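Local coordinates for protein dendroaspis polylepis MT9 (Dendroaspis polylepis, PDB 6R5M) that antagonizes the muscarinic type 2 acetylcholine receptor as a three-finger venom toxin and reverses arterial relaxation induced by agonists of that receptor, at residues E18-S26 with Q48-Y57; T1-K9 with W30-C38. All coordinates share one frame; numbering follows the deposited sequence. Where two conformers were deposited one is given.

Contact 1 of 2, residues E18-S26 with Q48-Y57. With PGO (S-1,2-propanediol), chain F.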
loop_
_atom_site.group_PDB
_atom_site.type_symbol
_atom_site.label_atom_id
_atom_site.label_comp_id
_atom_site.label_asym_id
_atom_site.label_seq_id
_atom_site.Cartn_x
_atom_site.Cartn_y
_atom_site.Cartn_z
ATOM N N GLU A 18 0.151 11.413 6.130
ATOM C CA GLU A 18 0.512 12.799 5.839
ATOM C C GLU A 18 0.674 12.915 4.322
ATOM O O GLU A 18 0.420 13.977 3.753
ATOM C CB GLU A 18 1.841 13.161 6.522
ATOM C CG GLU A 18 1.697 13.583 7.975
ATOM C CD GLU A 18 3.004 13.548 8.739
ATOM O OE1 GLU A 18 3.843 14.452 8.525
ATOM O OE2 GLU A 18 3.193 12.611 9.550
ATOM N N GLU A 19 1.100 11.800 3.675
ATOM C CA GLU A 19 1.289 11.672 2.228
ATOM C C GLU A 19 -0.056 11.688 1.511
ATOM O O GLU A 19 -1.062 11.230 2.052
ATOM C CB GLU A 19 2.030 10.365 1.862
ATOM C CG GLU A 19 3.445 10.242 2.409
ATOM C CD GLU A 19 3.576 9.553 3.758
ATOM O OE1 GLU A 19 2.562 9.425 4.480
ATOM O OE2 GLU A 19 4.707 9.144 4.099
ATOM N N ASN A 20 -0.045 12.178 0.266
ATOM C CA ASN A 20 -1.203 12.233 -0.606
ATOM C C ASN A 20 -1.490 10.858 -1.236
ATOM O O ASN A 20 -2.631 10.588 -1.618
ATOM C CB ASN A 20 -0.959 13.266 -1.693
ATOM C CG ASN A 20 -2.180 13.636 -2.468
ATOM O OD1 ASN A 20 -3.265 13.899 -1.927
ATOM N ND2 ASN A 20 -2.007 13.697 -3.763
ATOM N N SER A 21 -0.470 9.977 -1.311
ATOM C CA SER A 21 -0.602 8.659 -1.927
ATOM C C SER A 21 -0.612 7.462 -0.969
ATOM O O SER A 21 -0.157 7.539 0.174
ATOM C CB SER A 21 0.477 8.445 -2.987
ATOM O OG SER A 21 0.518 9.481 -3.951
ATOM N N CYS A 22 -1.171 6.362 -1.471
ATOM C CA CYS A 22 -1.244 5.038 -0.856
ATOM C C CYS A 22 -0.539 4.108 -1.831
ATOM O O CYS A 22 -0.472 4.405 -3.033
ATOM C CB CYS A 22 -2.690 4.591 -0.654
ATOM S SG CYS A 22 -3.709 5.694 0.352
ATOM N N TYR A 23 -0.065 2.965 -1.342
ATOM C CA TYR A 23 0.576 1.978 -2.201
ATOM C C TYR A 23 0.230 0.556 -1.823
ATOM O O TYR A 23 -0.135 0.275 -0.678
ATOM C CB TYR A 23 2.107 2.160 -2.224
ATOM C CG TYR A 23 2.814 1.593 -1.009
ATOM C CD1 TYR A 23 3.025 2.371 0.126
ATOM C CD2 TYR A 23 3.272 0.276 -0.993
ATOM C CE1 TYR A 23 3.675 1.853 1.245
ATOM C CE2 TYR A 23 3.890 -0.260 0.134
ATOM C CZ TYR A 23 4.095 0.535 1.248
ATOM O OH TYR A 23 4.719 0.013 2.356
ATOM N N LYS A 24 0.425 -0.346 -2.770
ATOM C CA LYS A 24 0.311 -1.775 -2.600
ATOM C C LYS A 24 1.505 -2.345 -3.333
ATOM O O LYS A 24 1.652 -2.132 -4.544
ATOM C CB LYS A 24 -1.020 -2.311 -3.146
ATOM C CG LYS A 24 -1.239 -3.797 -2.853
ATOM C CD LYS A 24 -2.711 -4.192 -2.940
ATOM C CE LYS A 24 -3.099 -4.613 -4.327
ATOM N NZ LYS A 24 -4.448 -5.233 -4.323
ATOM N N MET A 25 2.376 -3.024 -2.593
ATOM C CA MET A 25 3.585 -3.624 -3.134
ATOM C C MET A 25 3.463 -5.137 -3.148
ATOM O O MET A 25 3.092 -5.736 -2.129
ATOM C CB MET A 25 4.819 -3.156 -2.349
ATOM C CG MET A 25 6.129 -3.459 -3.073
ATOM S SD MET A 25 7.561 -2.796 -2.208
ATOM C CE MET A 25 7.649 -1.195 -2.950
ATOM N N SER A 26 3.733 -5.749 -4.316
ATOM C CA SER A 26 3.649 -7.197 -4.497
ATOM C C SER A 26 4.813 -7.825 -5.264
ATOM O O SER A 26 5.485 -7.156 -6.054
ATOM C CB SER A 26 2.287 -7.616 -5.054
ATOM O OG SER A 26 2.114 -7.200 -6.396
ATOM N N GLN A 48 1.639 -0.492 -6.931
ATOM C CA GLN A 48 0.393 0.100 -7.404
ATOM C C GLN A 48 0.180 1.314 -6.520
ATOM O O GLN A 48 0.045 1.164 -5.303
ATOM C CB GLN A 48 -0.785 -0.883 -7.275
ATOM C CG GLN A 48 -0.851 -1.954 -8.365
ATOM C CD GLN A 48 -1.757 -3.089 -7.949
ATOM O OE1 GLN A 48 -1.297 -4.154 -7.525
ATOM N NE2 GLN A 48 -3.062 -2.887 -8.032
ATOM N N CYS A 49 0.245 2.520 -7.096
ATOM C CA CYS A 49 0.046 3.746 -6.319
ATOM C C CYS A 49 -1.254 4.430 -6.691
ATOM O O CYS A 49 -1.658 4.392 -7.849
ATOM C CB CYS A 49 1.234 4.695 -6.456
ATOM S SG CYS A 49 2.766 4.057 -5.747
ATOM N N CYS A 50 -1.894 5.076 -5.718
ATOM C CA CYS A 50 -3.185 5.761 -5.892
ATOM C C CYS A 50 -3.297 6.903 -4.885
ATOM O O CYS A 50 -2.563 6.908 -3.897
ATOM C CB CYS A 50 -4.337 4.762 -5.761
ATOM S SG CYS A 50 -4.292 3.800 -4.234
ATOM N N THR A 51 -4.196 7.875 -5.129
ATOM C CA THR A 51 -4.288 9.074 -4.290
ATOM C C THR A 51 -5.678 9.371 -3.683
ATOM O O THR A 51 -6.018 10.538 -3.493
ATOM C CB THR A 51 -3.768 10.293 -5.084
ATOM O OG1 THR A 51 -4.567 10.466 -6.256
ATOM C CG2 THR A 51 -2.288 10.178 -5.460
ATOM N N SER A 52 -6.457 8.347 -3.334
ATOM C CA SER A 52 -7.760 8.569 -2.695
ATOM C C SER A 52 -7.933 7.655 -1.488
ATOM O O SER A 52 -7.259 6.632 -1.409
ATOM C CB SER A 52 -8.895 8.407 -3.699
ATOM O OG SER A 52 -8.927 7.085 -4.210
ATOM N N ASP A 53 -8.787 8.040 -0.511
ATOM C CA ASP A 53 -8.990 7.234 0.697
ATOM C C ASP A 53 -9.375 5.799 0.378
ATOM O O ASP A 53 -10.269 5.569 -0.446
ATOM C CB ASP A 53 -10.047 7.852 1.634
ATOM C CG ASP A 53 -9.679 9.166 2.306
ATOM O OD1 ASP A 53 -8.467 9.464 2.418
ATOM O OD2 ASP A 53 -10.604 9.890 2.730
ATOM N N LYS A 54 -8.684 4.836 1.038
ATOM C CA LYS A 54 -8.891 3.379 0.947
ATOM C C LYS A 54 -8.654 2.814 -0.473
ATOM O O LYS A 54 -9.119 1.718 -0.779
ATOM C CB LYS A 54 -10.294 3.008 1.500
ATOM C CG LYS A 54 -10.503 3.457 2.956
ATOM C CD LYS A 54 -11.918 3.257 3.453
ATOM C CE LYS A 54 -12.814 4.434 3.148
ATOM N NZ LYS A 54 -14.155 4.274 3.749
ATOM N N CYS A 55 -7.906 3.553 -1.325
ATOM C CA CYS A 55 -7.654 3.175 -2.720
ATOM C C CYS A 55 -6.752 1.957 -2.887
ATOM O O CYS A 55 -6.893 1.256 -3.889
ATOM C CB CYS A 55 -7.129 4.363 -3.526
ATOM S SG CYS A 55 -5.478 4.925 -3.035
ATOM N N ASN A 56 -5.795 1.743 -1.953
ATOM C CA ASN A 56 -4.819 0.657 -2.043
ATOM C C ASN A 56 -5.330 -0.691 -1.493
ATOM O O ASN A 56 -4.578 -1.412 -0.834
ATOM C CB ASN A 56 -3.492 1.082 -1.378
ATOM C CG ASN A 56 -3.569 1.288 0.127
ATOM O OD1 ASN A 56 -4.589 1.709 0.676
ATOM N ND2 ASN A 56 -2.477 0.994 0.827
ATOM N N TYR A 57 -6.592 -1.048 -1.795
ATOM C CA TYR A 57 -7.181 -2.303 -1.341
ATOM C C TYR A 57 -6.507 -3.530 -1.992
ATOM O O TYR A 57 -6.049 -4.422 -1.238
ATOM C CB TYR A 57 -8.706 -2.282 -1.526
ATOM C CG TYR A 57 -9.406 -3.581 -1.177
ATOM C CD1 TYR A 57 -9.769 -3.870 0.137
ATOM C CD2 TYR A 57 -9.704 -4.524 -2.158
ATOM C CE1 TYR A 57 -10.399 -5.070 0.467
ATOM C CE2 TYR A 57 -10.325 -5.730 -1.838
ATOM C CZ TYR A 57 -10.681 -5.993 -0.526
ATOM O OH TYR A 57 -11.290 -7.173 -0.197
ATOM O OXT TYR A 57 -6.381 -3.565 -3.236
HETATM C C1 PGO F . 3.488 10.624 -1.546
HETATM C C2 PGO F . 3.344 12.032 -2.081
HETATM C C3 PGO F . 2.928 12.993 -1.007
HETATM O O1 PGO F . 4.847 10.319 -1.241
HETATM O O2 PGO F . 2.391 12.043 -3.137
HETATM O O HOH W 1 1.142 -4.443 -6.290
#
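Gln48 pairs with Lys24 at one end of an antiparallel match between strand 22-26 and strand 48-50, each backbone N donating to the other's O. Their side chains run alongside each other, and a water lies within hydrogen-bonding distance of Gln48 OE1, Lys24 O and Ser26 OG. Cys49 meets Tyr23 as a non-hydrogen-bonded pair, SG resting 4.1 Å from Tyr23 CB. Cys50 makes two bonds to Cys22, the shorter from Cys22 N to Cys50 O at 2.8 Å. Thr51 turns its methyl CG2 to Ser21 OG, 3.3 Å away. A type II turn over Ser52-Cys55, tied by the Cys50-Cys55 disulfide, brings Cys55 SG within 3.7 Å of Cys22 CB. Asn56 offers a donor and an acceptor on one short side chain: with CG between its backbone N and carbonyl carbon (chi1 67°), ND2 gives a straight bond (2.9 Å) to Tyr23 O, arriving above the carbonyl plane, and OD1 accepts from His4 N. Lys24 has the length to reach the chain end: bent at chi3 (89°), it sets NZ in a salt bridge 2.8 Å from Tyr57 OXT. Arg34 NH1 donates to Tyr57 O, so two cations share the carboxylate, probably favouring its ionised form, while buried Asn56 O has no partner.

Contact 2 of 2, residues T1-K9 with W30-C38. With SO4 (sulfate ion), chain D.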
loop_
_atom_site.group_PDB
_atom_site.type_symbol
_atom_site.label_atom_id
_atom_site.label_comp_id
_atom_site.label_asym_id
_atom_site.label_seq_id
_atom_site.Cartn_x
_atom_site.Cartn_y
_atom_site.Cartn_z
ATOM N N THR A 1 -3.994 11.293 3.289
ATOM C CA THR A 1 -4.861 10.281 2.698
ATOM C C THR A 1 -4.978 9.073 3.641
ATOM O O THR A 1 -4.005 8.708 4.290
ATOM C CB THR A 1 -4.358 9.927 1.279
ATOM O OG1 THR A 1 -4.207 11.137 0.539
ATOM C CG2 THR A 1 -5.314 9.016 0.512
ATOM N N ILE A 2 -6.175 8.484 3.742
ATOM C CA ILE A 2 -6.392 7.289 4.566
ATOM C C ILE A 2 -6.018 6.073 3.709
ATOM O O ILE A 2 -6.592 5.879 2.641
ATOM C CB ILE A 2 -7.842 7.223 5.142
ATOM C CG1 ILE A 2 -8.092 8.398 6.136
ATOM C CG2 ILE A 2 -8.120 5.852 5.805
ATOM C CD1 ILE A 2 -9.550 8.781 6.345
ATOM N N CYS A 3 -5.041 5.276 4.162
ATOM C CA CYS A 3 -4.546 4.115 3.421
ATOM C C CYS A 3 -4.695 2.823 4.202
ATOM O O CYS A 3 -4.460 2.807 5.417
ATOM C CB CYS A 3 -3.087 4.318 3.000
ATOM S SG CYS A 3 -2.743 5.873 2.130
ATOM N N HIS A 4 -4.966 1.712 3.477
ATOM C CA HIS A 4 -4.975 0.351 4.047
ATOM C C HIS A 4 -3.518 0.044 4.439
ATOM O O HIS A 4 -2.598 0.408 3.699
ATOM C CB HIS A 4 -5.447 -0.689 3.004
ATOM C CG HIS A 4 -6.914 -0.652 2.687
ATOM N ND1 HIS A 4 -7.852 -1.269 3.515
ATOM C CD2 HIS A 4 -7.556 -0.141 1.608
ATOM C CE1 HIS A 4 -9.030 -1.066 2.935
ATOM N NE2 HIS A 4 -8.901 -0.405 1.783
ATOM N N ILE A 5 -3.310 -0.521 5.645
ATOM C CA ILE A 5 -1.974 -0.881 6.123
ATOM C C ILE A 5 -1.893 -2.372 6.251
ATOM O O ILE A 5 -2.813 -2.999 6.765
ATOM C CB ILE A 5 -1.552 -0.166 7.450
ATOM C CG1 ILE A 5 -1.596 1.373 7.307
ATOM C CG2 ILE A 5 -0.170 -0.639 7.964
ATOM C CD1 ILE A 5 -0.453 2.071 6.529
ATOM N N GLN A 6 -0.767 -2.935 5.818
ATOM C CA GLN A 6 -0.519 -4.367 5.930
ATOM C C GLN A 6 0.122 -4.711 7.280
ATOM O O GLN A 6 1.164 -4.166 7.633
ATOM C CB GLN A 6 0.356 -4.851 4.760
ATOM C CG GLN A 6 0.407 -6.373 4.615
ATOM C CD GLN A 6 -0.870 -7.008 4.083
ATOM O OE1 GLN A 6 -1.792 -6.346 3.587
ATOM N NE2 GLN A 6 -0.941 -8.326 4.173
ATOM N N ILE A 7 -0.556 -5.574 8.051
ATOM C CA ILE A 7 -0.143 -6.102 9.358
ATOM C C ILE A 7 -0.425 -7.611 9.309
ATOM O O ILE A 7 -1.558 -8.001 9.014
ATOM C CB ILE A 7 -0.879 -5.421 10.553
ATOM C CG1 ILE A 7 -0.694 -3.879 10.535
ATOM C CG2 ILE A 7 -0.399 -6.013 11.901
ATOM C CD1 ILE A 7 -1.555 -3.087 11.527
ATOM N N SER A 8 0.596 -8.449 9.576
ATOM C CA SER A 8 0.469 -9.915 9.562
ATOM C C SER A 8 -0.640 -10.416 10.488
ATOM O O SER A 8 -0.703 -10.009 11.651
ATOM C CB SER A 8 1.788 -10.586 9.929
ATOM O OG SER A 8 2.843 -10.167 9.081
ATOM N N LYS A 9 -1.538 -11.263 9.934
ATOM C CA LYS A 9 -2.691 -11.879 10.603
ATOM C C LYS A 9 -3.706 -10.845 11.186
ATOM O O LYS A 9 -4.534 -11.204 12.031
ATOM C CB LYS A 9 -2.235 -12.901 11.669
ATOM C CG LYS A 9 -1.539 -14.138 11.090
ATOM C CD LYS A 9 -1.400 -15.251 12.125
ATOM C CE LYS A 9 -1.112 -16.593 11.488
ATOM N NZ LYS A 9 -0.894 -17.660 12.504
ATOM N N TRP A 30 1.915 -11.979 -4.460
ATOM C CA TRP A 30 1.955 -11.955 -2.999
ATOM C C TRP A 30 2.224 -10.529 -2.502
ATOM O O TRP A 30 3.237 -9.923 -2.869
ATOM C CB TRP A 30 3.033 -12.913 -2.458
ATOM C CG TRP A 30 2.878 -14.328 -2.922
ATOM C CD1 TRP A 30 3.583 -14.942 -3.913
ATOM C CD2 TRP A 30 1.916 -15.287 -2.456
ATOM N NE1 TRP A 30 3.143 -16.234 -4.076
ATOM C CE2 TRP A 30 2.119 -16.473 -3.193
ATOM C CE3 TRP A 30 0.891 -15.255 -1.490
ATOM C CZ2 TRP A 30 1.329 -17.616 -3.006
ATOM C CZ3 TRP A 30 0.092 -16.378 -1.323
ATOM C CH2 TRP A 30 0.307 -17.538 -2.080
ATOM N N ILE A 31 1.326 -10.010 -1.654
ATOM C CA ILE A 31 1.442 -8.677 -1.065
ATOM C C ILE A 31 2.577 -8.638 -0.033
ATOM O O ILE A 31 2.560 -9.386 0.943
ATOM C CB ILE A 31 0.089 -8.171 -0.497
ATOM C CG1 ILE A 31 -0.980 -8.074 -1.593
ATOM C CG2 ILE A 31 0.260 -6.818 0.198
ATOM C CD1 ILE A 31 -2.226 -8.671 -1.262
ATOM N N ILE A 32 3.578 -7.784 -0.280
ATOM C CA ILE A 32 4.716 -7.612 0.628
ATOM C C ILE A 32 4.556 -6.335 1.471
ATOM O O ILE A 32 5.281 -6.148 2.453
ATOM C CB ILE A 32 6.101 -7.723 -0.060
ATOM C CG1 ILE A 32 6.308 -6.677 -1.169
ATOM C CG2 ILE A 32 6.343 -9.120 -0.575
ATOM C CD1 ILE A 32 7.781 -6.521 -1.613
ATOM N N GLY A 33 3.592 -5.499 1.104
ATOM C CA GLY A 33 3.303 -4.271 1.829
ATOM C C GLY A 33 2.158 -3.457 1.270
ATOM O O GLY A 33 1.826 -3.548 0.087
ATOM N N ARG A 34 1.532 -2.678 2.148
ATOM C CA ARG A 34 0.431 -1.761 1.857
ATOM C C ARG A 34 0.573 -0.653 2.874
ATOM O O ARG A 34 0.630 -0.927 4.079
ATOM C CB ARG A 34 -0.952 -2.424 2.023
ATOM C CG ARG A 34 -1.401 -3.358 0.900
ATOM C CD ARG A 34 -2.888 -3.681 0.971
ATOM N NE ARG A 34 -3.270 -4.152 2.302
ATOM C CZ ARG A 34 -4.519 -4.263 2.743
ATOM N NH1 ARG A 34 -5.543 -3.973 1.946
ATOM N NH2 ARG A 34 -4.755 -4.678 3.978
ATOM N N GLY A 35 0.652 0.585 2.402
ATOM C CA GLY A 35 0.777 1.704 3.314
ATOM C C GLY A 35 0.740 3.077 2.697
ATOM O O GLY A 35 0.159 3.277 1.631
ATOM N N CYS A 36 1.378 4.027 3.394
ATOM C CA CYS A 36 1.470 5.446 3.063
ATOM C C CYS A 36 2.541 5.712 1.999
ATOM O O CYS A 36 3.573 5.049 1.982
ATOM C CB CYS A 36 1.747 6.260 4.329
ATOM S SG CYS A 36 0.545 6.021 5.664
ATOM N N GLY A 37 2.317 6.731 1.182
ATOM C CA GLY A 37 3.256 7.162 0.144
ATOM C C GLY A 37 3.302 6.296 -1.107
ATOM O O GLY A 37 2.459 5.413 -1.292
ATOM N N CYS A 38 4.277 6.569 -1.994
ATOM C CA CYS A 38 4.483 5.810 -3.229
ATOM C C CYS A 38 5.966 5.454 -3.368
ATOM O O CYS A 38 6.761 6.289 -3.797
ATOM C CB CYS A 38 3.947 6.546 -4.457
ATOM S SG CYS A 38 4.077 5.598 -6.005
HETATM S S SO4 D . -8.082 -5.500 4.160
HETATM O O1 SO4 D . -9.440 -5.583 4.741
HETATM O O2 SO4 D . -7.120 -5.284 5.242
HETATM O O3 SO4 D . -7.774 -6.744 3.470
HETATM O O4 SO4 D . -8.013 -4.385 3.210
#
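The first finger of the three-finger fold meets the central sheet here: strand 2-4 runs antiparallel to strand 30-36, and the chain just beyond it, Ile5 and Gln6, makes much of the contact. Gln6 N donates to Arg34 O at 3.0 Å, and the same carbonyl receives a CA-H...O contact from Ile5. Arg34 NE reaches Gln6 OE1 at 2.9 Å, nearly in line with the amide C=O but tilted from the guanidinium plane; the two flat groups stand 69° apart. Gln6 suits this place because its amide oxygen can accept from the arginine, and a bend at chi2 (72°) brings that oxygen round to Arg34 NE. His4 CB covers one guanidinium face near its rim, 3.5 Å from Arg34 NH1, while the imidazole itself approaches obliquely. A sulfate, probably from the crystallisation liquor, takes bonds from Arg34 NH1 to O4 and from NH2 to O2, the latter 2.7 Å long and at the guanidinium edge. Farther along, Ile5 CD1 lies 3.5 Å from Gly35 CA, a close approach helped by the absence of a side chain, and 4.2 Å from Cys36 SG. Such packing of finger one on the middle finger, beside the disulfide-rich core, is characteristic of short-chain three-finger toxins.

Overall arrangement
The centres of contacts 1 and 2 lie about 8 Å apart, and their segments alternate along the chain: 1-9, 18-26, 30-38, 48-57. Both reach the three-stranded antiparallel sheet, in which strand 22-27 is central, flanked by 30-36 and 45-50. Contact 1 joins the central strand to 45-50 and the C-terminal tail; contact 2 brings the first finger to the outer strand 30-36. Two disulfides, Cys3-Cys22 and Cys38-Cys49, link the contacts directly, and Tyr23 CE1 packs against Cys36 O, as Glu19 OE1 does against Cys36 CB. The base of all three fingers is thereby held together, consistent with the three-finger fold, whose loops probably present the receptor-binding surface.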